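Local coordinates for penicillin-binding protein (Bacillus halodurans, PDB 3TG9) that probably reacts with beta-lactams through an active-site serine, as penicillin-binding proteins and serine beta-lactamases do, at residues S55-L68 and Y152-V164. Residues are numbered along the deposited sequence; the frame is centred on the assembly and turned at random.
Sequences SGCKLFTAIAICQL and YNNAGFILLGLVV
Ser55 and Lys58, in the pattern of an SxxK motif, meet Tyr152 and Asn154 of a Tyr-x-Asn sequence, and behind this polar cluster helix 58-68 packs on helix 155-164. Lys58 NZ donates to Tyr152 OH at 2.8 Å. It also donates to Asn154 OD1 at 2.7 Å, approaching in the plane of the amide carbonyl at a C=O...N angle of 156°; a third bond goes to the backbone oxygen of Asp227. Three acceptors thus fix the lysine tip, which turns through a bend at chi4 (70°) after an extended run of methylenes. Tyr152 reaches in from the opposite direction, and Ser55 OG lies at its ring edge, 3.1 Å from Tyr152 OH. The amide of Asn154 is held from its other end, ND2 donating to Glu109 and to the Phe107 carbonyl.

The aliphatic part of Lys58 lies over one face of the Phe157 ring in a CH-pi contact, CD being 3.9 Å from the centroid, while Leu160 CD1 covers the opposite face. Thr61 CB meets the edge of the same ring, and Thr61 OG1 is bonded to the carbonyl of Ser226. Farther along, Ile65 leans its CD1 tightly against Val164 CG2 (3.4 Å) and also touches Leu160 and Val163; Leu68 CD1 closes this end over Val164. The axes approach to 9.9 Å at 39°, both helices running in the same general direction. In the turn leading into helix 155-164, Asn153 OD1 accepts a capping bond from Gly156 N.

A helix-start serine and lysine facing a tyrosine and asparagine are characteristic of the active site of class C beta-lactamases and related penicillin-binding proteins, consistent with Ser55 being the acylated nucleophile here.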
loop_
_atom_site.group_PDB
_atom_site.type_symbol
_atom_site.label_atom_id
_atom_site.label_comp_id
_atom_site.label_asym_id
_atom_site.label_seq_id
_atom_site.Cartn_x
_atom_site.Cartn_y
_atom_site.Cartn_z
ATOM N N SER B 55 12.103 13.643 -6.583
ATOM C CA SER B 55 12.710 14.378 -7.703
ATOM C C SER B 55 14.227 14.199 -7.885
ATOM O O SER B 55 14.787 14.657 -8.874
ATOM C CB SER B 55 12.409 15.883 -7.596
ATOM O OG SER B 55 11.058 16.160 -7.909
ATOM N N GLY B 56 14.899 13.567 -6.937
ATOM C CA GLY B 56 16.323 13.336 -7.090
ATOM C C GLY B 56 16.664 12.689 -8.422
ATOM O O GLY B 56 17.725 12.950 -8.991
ATOM N N CYS B 57 15.765 11.846 -8.927
ATOM C CA CYS B 57 16.064 11.024 -10.100
ATOM C C CYS B 57 15.715 11.682 -11.439
ATOM O O CYS B 57 15.816 11.044 -12.493
ATOM C CB CYS B 57 15.387 9.650 -9.992
ATOM S SG CYS B 57 13.600 9.714 -9.991
ATOM N N LYS B 58 15.287 12.942 -11.400
ATOM C CA LYS B 58 15.175 13.735 -12.623
ATOM C C LYS B 58 16.527 13.781 -13.328
ATOM O O LYS B 58 16.589 13.892 -14.550
ATOM C CB LYS B 58 14.701 15.158 -12.330
ATOM C CG LYS B 58 13.209 15.288 -12.096
ATOM C CD LYS B 58 12.754 16.744 -12.198
ATOM C CE LYS B 58 11.238 16.819 -12.192
ATOM N NZ LYS B 58 10.687 16.462 -10.863
ATOM N N LEU B 59 17.602 13.694 -12.545
ATOM C CA LEU B 59 18.964 13.633 -13.078
ATOM C C LEU B 59 19.185 12.418 -13.985
ATOM O O LEU B 59 19.866 12.527 -15.011
ATOM C CB LEU B 59 19.993 13.617 -11.941
ATOM C CG LEU B 59 21.466 13.448 -12.345
ATOM C CD1 LEU B 59 21.891 14.494 -13.362
ATOM C CD2 LEU B 59 22.347 13.527 -11.122
ATOM N N PHE B 60 18.628 11.268 -13.593
ATOM C CA PHE B 60 18.770 10.041 -14.375
ATOM C C PHE B 60 18.027 10.207 -15.692
ATOM O O PHE B 60 18.433 9.668 -16.719
ATOM C CB PHE B 60 18.196 8.806 -13.646
ATOM C CG PHE B 60 18.629 8.667 -12.204
ATOM C CD1 PHE B 60 19.685 9.407 -11.692
ATOM C CD2 PHE B 60 17.980 7.769 -11.362
ATOM C CE1 PHE B 60 20.070 9.270 -10.363
ATOM C CE2 PHE B 60 18.360 7.627 -10.035
ATOM C CZ PHE B 60 19.409 8.387 -9.538
ATOM N N THR B 61 16.919 10.940 -15.653
ATOM C CA THR B 61 16.158 11.215 -16.864
ATOM C C THR B 61 16.988 12.079 -17.807
ATOM O O THR B 61 17.037 11.827 -19.009
ATOM C CB THR B 61 14.829 11.918 -16.548
ATOM O OG1 THR B 61 14.095 11.133 -15.604
ATOM C CG2 THR B 61 14.000 12.096 -17.804
ATOM N N ALA B 62 17.655 13.086 -17.256
ATOM C CA ALA B 62 18.491 13.972 -18.064
ATOM C C ALA B 62 19.674 13.211 -18.636
ATOM O O ALA B 62 20.022 13.376 -19.805
ATOM C CB ALA B 62 18.963 15.148 -17.247
ATOM N N ILE B 63 20.292 12.373 -17.812
ATOM C CA ILE B 63 21.414 11.560 -18.265
ATOM C C ILE B 63 20.977 10.688 -19.444
ATOM O O ILE B 63 21.669 10.592 -20.457
ATOM C CB ILE B 63 21.941 10.662 -17.131
ATOM C CG1 ILE B 63 22.488 11.505 -15.981
ATOM C CG2 ILE B 63 23.016 9.697 -17.647
ATOM C CD1 ILE B 63 23.075 10.675 -14.842
ATOM N N ALA B 64 19.819 10.052 -19.306
ATOM C CA ALA B 64 19.308 9.168 -20.349
ATOM C C ALA B 64 19.072 9.934 -21.646
ATOM O O ALA B 64 19.422 9.464 -22.728
ATOM C CB ALA B 64 18.020 8.494 -19.890
ATOM N N ILE B 65 18.475 11.116 -21.528
ATOM C CA ILE B 65 18.161 11.940 -22.692
ATOM C C ILE B 65 19.435 12.394 -23.395
ATOM O O ILE B 65 19.494 12.457 -24.627
ATOM C CB ILE B 65 17.336 13.173 -22.307
ATOM C CG1 ILE B 65 15.871 12.788 -22.097
ATOM C CG2 ILE B 65 17.450 14.243 -23.388
ATOM C CD1 ILE B 65 15.162 12.382 -23.374
ATOM N N CYS B 66 20.456 12.702 -22.605
ATOM C CA CYS B 66 21.747 13.097 -23.160
ATOM C C CYS B 66 22.408 11.930 -23.886
ATOM O O CYS B 66 23.043 12.126 -24.917
ATOM C CB CYS B 66 22.660 13.643 -22.064
ATOM S SG CYS B 66 22.092 15.215 -21.410
ATOM N N GLN B 67 22.245 10.715 -23.361
ATOM C CA GLN B 67 22.835 9.537 -24.001
ATOM C C GLN B 67 22.257 9.307 -25.387
ATOM O O GLN B 67 22.961 8.868 -26.298
ATOM C CB GLN B 67 22.622 8.282 -23.166
ATOM C CG GLN B 67 23.369 8.248 -21.862
ATOM C CD GLN B 67 23.057 6.993 -21.083
ATOM O OE1 GLN B 67 21.972 6.429 -21.223
ATOM N NE2 GLN B 67 24.003 6.544 -20.261
ATOM N N LEU B 68 20.969 9.590 -25.539
ATOM C CA LEU B 68 20.319 9.467 -26.835
ATOM C C LEU B 68 20.863 10.526 -27.788
ATOM O O LEU B 68 21.048 10.271 -28.979
ATOM C CB LEU B 68 18.805 9.608 -26.696
ATOM C CG LEU B 68 18.119 8.552 -25.823
ATOM C CD1 LEU B 68 16.635 8.812 -25.767
ATOM C CD2 LEU B 68 18.408 7.153 -26.342
ATOM N N TYR B 152 9.808 25.385 -12.470
ATOM C CA TYR B 152 9.950 23.962 -12.150
ATOM C C TYR B 152 8.687 23.177 -12.500
ATOM O O TYR B 152 7.597 23.493 -12.033
ATOM C CB TYR B 152 10.316 23.754 -10.678
ATOM C CG TYR B 152 10.818 22.357 -10.386
ATOM C CD1 TYR B 152 12.147 22.023 -10.599
ATOM C CD2 TYR B 152 9.957 21.366 -9.912
ATOM C CE1 TYR B 152 12.619 20.738 -10.337
ATOM C CE2 TYR B 152 10.415 20.077 -9.648
ATOM C CZ TYR B 152 11.751 19.772 -9.862
ATOM O OH TYR B 152 12.229 18.501 -9.606
ATOM N N ASN B 153 8.856 22.149 -13.321
ATOM C CA ASN B 153 7.737 21.458 -13.935
ATOM C C ASN B 153 7.938 19.939 -13.966
ATOM O O ASN B 153 8.881 19.438 -14.585
ATOM C CB ASN B 153 7.544 21.996 -15.355
ATOM C CG ASN B 153 6.263 21.518 -15.994
ATOM O OD1 ASN B 153 6.035 20.324 -16.130
ATOM N ND2 ASN B 153 5.423 22.461 -16.408
ATOM N N ASN B 154 7.034 19.211 -13.316
ATOM C CA ASN B 154 7.132 17.761 -13.233
ATOM C C ASN B 154 6.659 17.055 -14.500
ATOM O O ASN B 154 7.309 16.120 -14.990
ATOM C CB ASN B 154 6.364 17.267 -12.015
ATOM C CG ASN B 154 7.013 17.694 -10.722
ATOM O OD1 ASN B 154 8.128 17.278 -10.413
ATOM N ND2 ASN B 154 6.325 18.528 -9.958
ATOM N N ALA B 155 5.531 17.515 -15.037
ATOM C CA ALA B 155 5.004 16.962 -16.279
ATOM C C ALA B 155 6.060 17.052 -17.377
ATOM O O ALA B 155 6.168 16.172 -18.228
ATOM C CB ALA B 155 3.723 17.690 -16.689
ATOM N N GLY B 156 6.854 18.115 -17.342
ATOM C CA GLY B 156 7.920 18.283 -18.310
ATOM C C GLY B 156 8.911 17.136 -18.301
ATOM O O GLY B 156 9.496 16.797 -19.332
ATOM N N PHE B 157 9.118 16.530 -17.138
ATOM C CA PHE B 157 10.026 15.389 -17.072
ATOM C C PHE B 157 9.330 14.068 -17.361
ATOM O O PHE B 157 9.982 13.091 -17.728
ATOM C CB PHE B 157 10.833 15.369 -15.768
ATOM C CG PHE B 157 12.145 16.091 -15.885
ATOM C CD1 PHE B 157 12.178 17.467 -16.070
ATOM C CD2 PHE B 157 13.342 15.394 -15.857
ATOM C CE1 PHE B 157 13.386 18.143 -16.201
ATOM C CE2 PHE B 157 14.558 16.059 -15.995
ATOM C CZ PHE B 157 14.577 17.439 -16.163
ATOM N N ILE B 158 8.007 14.046 -17.212
ATOM C CA ILE B 158 7.217 12.935 -17.743
ATOM C C ILE B 158 7.367 12.906 -19.263
ATOM O O ILE B 158 7.650 11.859 -19.847
ATOM C CB ILE B 158 5.714 13.058 -17.409
ATOM C CG1 ILE B 158 5.480 12.915 -15.906
ATOM C CG2 ILE B 158 4.928 12.007 -18.180
ATOM C CD1 ILE B 158 5.824 11.536 -15.380
ATOM N N LEU B 159 7.174 14.065 -19.896
ATOM C CA LEU B 159 7.301 14.177 -21.349
ATOM C C LEU B 159 8.669 13.699 -21.840
ATOM O O LEU B 159 8.765 13.002 -22.852
ATOM C CB LEU B 159 7.019 15.609 -21.817
ATOM C CG LEU B 159 5.583 16.102 -21.586
ATOM C CD1 LEU B 159 5.437 17.595 -21.859
ATOM C CD2 LEU B 159 4.595 15.295 -22.417
ATOM N N LEU B 160 9.728 14.074 -21.127
ATOM C CA LEU B 160 11.059 13.581 -21.459
ATOM C C LEU B 160 11.122 12.046 -21.354
ATOM O O LEU B 160 11.736 11.380 -22.184
ATOM C CB LEU B 160 12.118 14.240 -20.571
ATOM C CG LEU B 160 12.529 15.694 -20.871
ATOM C CD1 LEU B 160 13.467 16.223 -19.795
ATOM C CD2 LEU B 160 13.177 15.836 -22.247
ATOM N N GLY B 161 10.479 11.486 -20.336
ATOM C CA GLY B 161 10.439 10.041 -20.182
ATOM C C GLY B 161 9.779 9.365 -21.368
ATOM O O GLY B 161 10.236 8.329 -21.853
ATOM N N LEU B 162 8.688 9.964 -21.836
ATOM C CA LEU B 162 7.985 9.469 -23.010
ATOM C C LEU B 162 8.857 9.557 -24.264
ATOM O O LEU B 162 8.747 8.730 -25.166
ATOM C CB LEU B 162 6.668 10.224 -23.193
ATOM C CG LEU B 162 5.652 9.822 -22.121
ATOM C CD1 LEU B 162 4.391 10.671 -22.170
ATOM C CD2 LEU B 162 5.316 8.345 -22.264
ATOM N N VAL B 163 9.732 10.555 -24.320
ATOM C CA VAL B 163 10.660 10.658 -25.436
ATOM C C VAL B 163 11.685 9.534 -25.372
ATOM O O VAL B 163 11.975 8.893 -26.379
ATOM C CB VAL B 163 11.360 12.028 -25.476
ATOM C CG1 VAL B 163 12.492 12.014 -26.491
ATOM C CG2 VAL B 163 10.347 13.125 -25.800
ATOM N N VAL B 164 12.217 9.279 -24.182
ATOM C CA VAL B 164 13.182 8.204 -24.012
ATOM C C VAL B 164 12.597 6.877 -24.472
ATOM O O VAL B 164 13.280 6.078 -25.111
ATOM C CB VAL B 164 13.650 8.077 -22.550
ATOM C CG1 VAL B 164 14.398 6.759 -22.339
ATOM C CG2 VAL B 164 14.533 9.259 -22.170
#